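Local coordinates for protein thioesterase (Streptomyces sp. WAC02707, PDB 6VAP) that probably removes stalled or aberrant acyl groups from the carrier proteins of the borrelidin polyketide synthase by thioester hydrolysis, as a type II thioesterase of the alpha/beta hydrolase fold, at residues V123-A128 against G230-L235; P195-T200 against T224-A229. All coordinates share one frame; numbering follows the deposited sequence.

Interaction 1 (V123-A128 against G230-L235)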
loop_
_atom_site.group_PDB
_atom_site.type_symbol
_atom_site.label_atom_id
_atom_site.label_comp_id
_atom_site.label_asym_id
_atom_site.label_seq_id
_atom_site.Cartn_x
_atom_site.Cartn_y
_atom_site.Cartn_z
ATOM N N VAL A 123 -2.711 -4.397 -5.329
ATOM C CA VAL A 123 -3.399 -4.242 -4.054
ATOM C C VAL A 123 -3.504 -5.603 -3.385
ATOM O O VAL A 123 -3.958 -6.573 -3.990
ATOM C CB VAL A 123 -4.795 -3.633 -4.230
ATOM C CG1 VAL A 123 -4.655 -2.110 -4.523
ATOM C CG2 VAL A 123 -5.481 -4.294 -5.357
ATOM N N SER A 124 -3.045 -5.681 -2.151
ATOM C CA SER A 124 -2.894 -6.939 -1.447
ATOM C C SER A 124 -3.735 -6.886 -0.188
ATOM O O SER A 124 -3.640 -5.913 0.558
ATOM C CB SER A 124 -1.409 -7.149 -1.077
ATOM O OG SER A 124 -1.278 -8.054 -0.015
ATOM N N ALA A 125 -4.495 -7.947 0.062
ATOM C CA ALA A 125 -5.194 -8.207 1.305
ATOM C C ALA A 125 -6.062 -7.025 1.710
ATOM O O ALA A 125 -5.921 -6.457 2.781
ATOM C CB ALA A 125 -4.195 -8.577 2.403
ATOM N N ARG A 126 -6.964 -6.645 0.846
ATOM C CA ARG A 126 -7.841 -5.516 1.163
ATOM C C ARG A 126 -9.111 -5.556 0.316
ATOM O O ARG A 126 -9.035 -5.838 -0.890
ATOM C CB ARG A 126 -7.118 -4.208 0.931
ATOM C CG ARG A 126 -7.842 -2.994 1.386
ATOM C CD ARG A 126 -7.891 -2.844 2.879
ATOM N NE ARG A 126 -8.227 -1.482 3.288
ATOM C CZ ARG A 126 -8.733 -1.138 4.462
ATOM N NH1 ARG A 126 -8.893 -2.044 5.395
ATOM N NH2 ARG A 126 -9.071 0.130 4.673
ATOM N N PRO A 127 -10.294 -5.384 0.910
ATOM C CA PRO A 127 -11.509 -5.329 0.094
ATOM C C PRO A 127 -11.419 -4.157 -0.871
ATOM O O PRO A 127 -10.750 -3.151 -0.618
ATOM C CB PRO A 127 -12.629 -5.142 1.127
ATOM C CG PRO A 127 -12.059 -5.542 2.398
ATOM C CD PRO A 127 -10.598 -5.146 2.333
ATOM N N ALA A 128 -12.121 -4.272 -1.986
ATOM C CA ALA A 128 -12.312 -3.130 -2.883
ATOM C C ALA A 128 -12.781 -1.884 -2.131
ATOM O O ALA A 128 -13.508 -1.990 -1.148
ATOM C CB ALA A 128 -13.306 -3.512 -3.971
ATOM N N GLY A 230 -2.826 -18.788 2.573
ATOM C CA GLY A 230 -2.481 -18.093 3.788
ATOM C C GLY A 230 -3.535 -17.051 4.117
ATOM O O GLY A 230 -4.587 -16.948 3.469
ATOM N N GLY A 231 -3.223 -16.280 5.151
ATOM C CA GLY A 231 -4.123 -15.280 5.689
ATOM C C GLY A 231 -3.707 -13.879 5.330
ATOM O O GLY A 231 -3.136 -13.673 4.265
ATOM N N HIS A 232 -3.997 -12.924 6.214
ATOM C CA HIS A 232 -3.848 -11.506 5.908
ATOM C C HIS A 232 -2.412 -11.143 5.563
ATOM O O HIS A 232 -2.182 -10.201 4.803
ATOM C CB HIS A 232 -4.303 -10.660 7.096
ATOM C CG HIS A 232 -4.588 -9.234 6.743
ATOM N ND1 HIS A 232 -5.641 -8.858 5.933
ATOM C CD2 HIS A 232 -3.956 -8.092 7.099
ATOM C CE1 HIS A 232 -5.655 -7.541 5.821
ATOM N NE2 HIS A 232 -4.638 -7.054 6.513
ATOM N N PHE A 233 -1.438 -11.834 6.148
ATOM C CA PHE A 233 -0.025 -11.662 5.817
ATOM C C PHE A 233 0.565 -12.864 5.075
ATOM O O PHE A 233 1.710 -13.294 5.320
ATOM C CB PHE A 233 0.753 -11.340 7.077
ATOM C CG PHE A 233 0.560 -9.898 7.523
ATOM C CD1 PHE A 233 -0.546 -9.534 8.253
ATOM C CD2 PHE A 233 1.468 -8.926 7.173
ATOM C CE1 PHE A 233 -0.732 -8.213 8.667
ATOM C CE2 PHE A 233 1.307 -7.607 7.572
ATOM C CZ PHE A 233 0.193 -7.257 8.337
ATOM N N TYR A 234 -0.257 -13.432 4.179
ATOM C CA TYR A 234 0.241 -14.426 3.233
ATOM C C TYR A 234 1.544 -13.981 2.571
ATOM O O TYR A 234 2.400 -14.804 2.259
ATOM C CB TYR A 234 -0.817 -14.693 2.159
ATOM C CG TYR A 234 -0.850 -13.544 1.172
ATOM C CD1 TYR A 234 -1.508 -12.375 1.473
ATOM C CD2 TYR A 234 -0.167 -13.621 -0.044
ATOM C CE1 TYR A 234 -1.500 -11.293 0.578
ATOM C CE2 TYR A 234 -0.140 -12.555 -0.917
ATOM C CZ TYR A 234 -0.798 -11.398 -0.594
ATOM O OH TYR A 234 -0.775 -10.369 -1.465
ATOM N N LEU A 235 1.718 -12.699 2.328
ATOM C CA LEU A 235 2.803 -12.265 1.459
ATOM C C LEU A 235 4.177 -12.519 2.060
ATOM O O LEU A 235 5.176 -12.530 1.328
ATOM C CB LEU A 235 2.623 -10.764 1.147
ATOM C CG LEU A 235 3.022 -9.749 2.215
ATOM C CD1 LEU A 235 2.845 -8.319 1.592
ATOM C CD2 LEU A 235 2.196 -9.832 3.454
#

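Interaction 2 (P195-T200 against T224-A229)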
loop_
_atom_site.group_PDB
_atom_site.type_symbol
_atom_site.label_atom_id
_atom_site.label_comp_id
_atom_site.label_asym_id
_atom_site.label_seq_id
_atom_site.Cartn_x
_atom_site.Cartn_y
_atom_site.Cartn_z
ATOM N N PRO A 195 -4.156 -1.004 -15.221
ATOM C CA PRO A 195 -4.361 -2.376 -14.741
ATOM C C PRO A 195 -4.386 -2.441 -13.222
ATOM O O PRO A 195 -3.674 -1.726 -12.524
ATOM C CB PRO A 195 -3.161 -3.136 -15.310
ATOM C CG PRO A 195 -2.707 -2.316 -16.491
ATOM C CD PRO A 195 -2.993 -0.893 -16.119
ATOM N N ILE A 196 -5.242 -3.295 -12.702
ATOM C CA ILE A 196 -5.301 -3.564 -11.280
ATOM C C ILE A 196 -5.044 -5.046 -11.084
ATOM O O ILE A 196 -5.660 -5.891 -11.740
ATOM C CB ILE A 196 -6.654 -3.169 -10.673
ATOM C CG1 ILE A 196 -6.793 -1.649 -10.620
ATOM C CG2 ILE A 196 -6.743 -3.733 -9.193
ATOM C CD1 ILE A 196 -8.087 -1.143 -10.012
ATOM N N HIS A 197 -4.085 -5.363 -10.232
ATOM C CA HIS A 197 -3.762 -6.742 -9.899
ATOM C C HIS A 197 -3.992 -6.899 -8.407
ATOM O O HIS A 197 -3.311 -6.269 -7.595
ATOM C CB HIS A 197 -2.325 -7.129 -10.275
ATOM C CG HIS A 197 -2.072 -8.612 -10.221
ATOM N ND1 HIS A 197 -1.103 -9.234 -10.978
ATOM C CD2 HIS A 197 -2.667 -9.601 -9.503
ATOM C CE1 HIS A 197 -1.111 -10.533 -10.733
ATOM N NE2 HIS A 197 -2.044 -10.782 -9.833
ATOM N N ALA A 198 -4.939 -7.739 -8.042
ATOM C CA ALA A 198 -5.294 -7.935 -6.654
ATOM C C ALA A 198 -4.659 -9.226 -6.167
ATOM O O ALA A 198 -4.562 -10.210 -6.909
ATOM C CB ALA A 198 -6.802 -7.990 -6.521
ATOM N N LEU A 199 -4.235 -9.224 -4.912
ATOM C CA LEU A 199 -3.552 -10.360 -4.307
ATOM C C LEU A 199 -4.152 -10.599 -2.929
ATOM O O LEU A 199 -4.282 -9.659 -2.136
ATOM C CB LEU A 199 -2.050 -10.108 -4.197
ATOM C CG LEU A 199 -1.395 -9.502 -5.431
ATOM C CD1 LEU A 199 -0.017 -9.036 -5.065
ATOM C CD2 LEU A 199 -1.320 -10.483 -6.596
ATOM N N THR A 200 -4.549 -11.840 -2.651
ATOM C CA THR A 200 -5.270 -12.114 -1.418
ATOM C C THR A 200 -4.891 -13.499 -0.903
ATOM O O THR A 200 -4.434 -14.357 -1.653
ATOM C CB THR A 200 -6.791 -11.957 -1.650
ATOM O OG1 THR A 200 -7.471 -11.941 -0.385
ATOM C CG2 THR A 200 -7.329 -13.087 -2.536
ATOM N N THR A 224 -6.664 -8.624 -12.778
ATOM C CA THR A 224 -6.221 -9.977 -12.474
ATOM C C THR A 224 -6.258 -10.133 -10.962
ATOM O O THR A 224 -5.970 -9.190 -10.220
ATOM C CB THR A 224 -4.810 -10.278 -13.037
ATOM O OG1 THR A 224 -3.877 -9.292 -12.582
ATOM C CG2 THR A 224 -4.823 -10.266 -14.570
ATOM N N LEU A 225 -6.663 -11.308 -10.510
ATOM C CA LEU A 225 -6.722 -11.625 -9.096
ATOM C C LEU A 225 -5.970 -12.920 -8.867
ATOM O O LEU A 225 -6.254 -13.927 -9.528
ATOM C CB LEU A 225 -8.145 -11.782 -8.624
ATOM C CG LEU A 225 -8.342 -12.306 -7.203
ATOM C CD1 LEU A 225 -7.731 -11.380 -6.176
ATOM C CD2 LEU A 225 -9.831 -12.509 -6.917
ATOM N N ASP A 226 -5.017 -12.896 -7.930
ATOM C CA ASP A 226 -4.222 -14.070 -7.580
ATOM C C ASP A 226 -4.451 -14.371 -6.110
ATOM O O ASP A 226 -4.358 -13.458 -5.283
ATOM C CB ASP A 226 -2.715 -13.861 -7.820
ATOM C CG ASP A 226 -2.292 -14.212 -9.231
ATOM O OD1 ASP A 226 -2.548 -15.364 -9.671
ATOM O OD2 ASP A 226 -1.676 -13.360 -9.898
ATOM N N THR A 227 -4.760 -15.626 -5.795
ATOM C CA THR A 227 -5.012 -16.078 -4.435
ATOM C C THR A 227 -3.839 -16.931 -3.980
ATOM O O THR A 227 -3.296 -17.735 -4.749
ATOM C CB THR A 227 -6.328 -16.884 -4.366
ATOM O OG1 THR A 227 -7.374 -16.080 -4.953
ATOM C CG2 THR A 227 -6.642 -17.250 -2.981
ATOM N N PHE A 228 -3.493 -16.791 -2.712
ATOM C CA PHE A 228 -2.374 -17.503 -2.115
ATOM C C PHE A 228 -2.813 -18.259 -0.863
ATOM O O PHE A 228 -3.737 -17.834 -0.146
ATOM C CB PHE A 228 -1.262 -16.527 -1.755
ATOM C CG PHE A 228 -0.789 -15.696 -2.917
ATOM C CD1 PHE A 228 -1.521 -14.595 -3.329
ATOM C CD2 PHE A 228 0.401 -16.036 -3.614
ATOM C CE1 PHE A 228 -1.072 -13.827 -4.446
ATOM C CE2 PHE A 228 0.858 -15.276 -4.629
ATOM C CZ PHE A 228 0.096 -14.146 -5.076
ATOM N N ALA A 229 -2.160 -19.398 -0.612
ATOM C CA ALA A 229 -2.427 -20.157 0.609
ATOM C C ALA A 229 -1.916 -19.348 1.799
ATOM O O ALA A 229 -0.708 -19.222 2.010
ATOM C CB ALA A 229 -1.787 -21.545 0.539
HETATM O O HOH W 1 -3.880 -6.936 -14.190
#

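Interaction 1 (V123-A128 against G230-L235)
Ser-124, the last residue of its strand, points its side chain at the loop 230-235, with OG anti to the backbone N (chi1 158°). There OG meets the phenol of Tyr-234 almost tip to tip, Ser-124 OG to Tyr-234 OH being 2.8 Å, a hydrogen bond in which either hydroxyl may be the donor. His-97 ND1 is a second partner of the same OG, so this buried hydroxyl has two hydrogen-bond partners. Tyr-234 reaches it from the crowded position between its own N and carbonyl carbon (chi1 76°), and Ser-124 OG lies at the ring edge, near its plane. Ala-125 follows, with positive phi (53°) turning the chain out of the strand. Its methyl covers one face of the His-232 imidazole, Ala-125 CB lying 4.1 Å from the ring centroid in a CH-pi contact, and also touches the edge of the Tyr-234 ring at CE1, 4.2 Å away. The buried carbonyl Ala-125 O has no hydrogen-bond partner, but His-232 CE1 comes to 3.2 Å from it, a carbon approach that would suit a polarised imidazole. The His-232 ring is pinned at both nitrogens, ND1 by Asp-204 and NE2 by Ser-98, consistent with the Ser-His-Asp triad of alpha/beta hydrolases. The type I turn Gly-231 to Tyr-234, closed by Tyr-234 N on Gly-231 O at 2.9 Å, carries this histidine. Strand 120-124 lies between strands 92-97 and 196-201, and Tyr-234 and Leu-235 rest on Ile-242 of helix 239-250.

Interaction 2 (P195-T200 against T224-A229)
Five backbone hydrogen bonds join strands 196-200 and 224-228 in parallel register, with segment axes 16° apart. Thr-224 N on Ile-196 O opens the series. Ala-198 turns both its N and its O to strand 224-228, N to Thr-224 O at 2.8 Å and O to Asp-226 N at 2.9 Å; Thr-200 does the same with Asp-226 O and Phe-228 N. CA-H...O contacts run beside these bonds, as in that of Leu-225 CA with Ala-198 O. Among polar side chains, His-197 is the centre: with CG anti to its backbone N (chi1 -167°), the ring reaches across to the neighbouring strand, where NE2 donates to Asp-226 OD2 at 2.6 Å in a short but bent bond. The acceptor lies in the imidazole plane, yet NE2 stands above the carboxylate plane, the two planes being 38° apart. Thr-224 covers one ring face, OG1 sitting over its centre, 3.0 Å from His-197 CG. A water bonds both Thr-224 OG1 and Ile-196 O. Apolar contacts divide between the two faces of the sheet. On the face of Ala-198 and Thr-200, Leu-225 CD1 meets Ala-198 CB at 3.5 Å and touches Thr-200 CG2. On the face of His-197, Leu-199 lies alongside Phe-228, Leu-199 CB to Phe-228 CE1 being 3.9 Å, and Leu-199 CD2 meets Asp-226 CB. Held by Asp-226 at NE2 and by His-249 of helix 239-250 at ND1, the imidazole is fixed in rotation; the adjacent carboxylate would tend to raise its basicity, giving the edge of the sheet a short, polar histidine-carboxylate pair.

From the N terminus, strand 120-124 runs into residues 123-128, the first side of interaction 1, whose loop closes about a hundred residues later at 230-235. Nested inside it, interaction 2 closes a much shorter loop, the beta-alpha-beta crossover from strand 196-201 through helix 209-213 to the outermost strand 223-228. The two contacts touch: Ala-125 N and Val-123 O probably hydrogen-bond to Leu-199 O and N, and Tyr-234 packs on Leu-199 and Phe-228. Three successive strands are thereby joined, and the loop bearing His-232 leaves the edge strand to fold back over their C-terminal ends, where alpha/beta hydrolases place their catalytic residues.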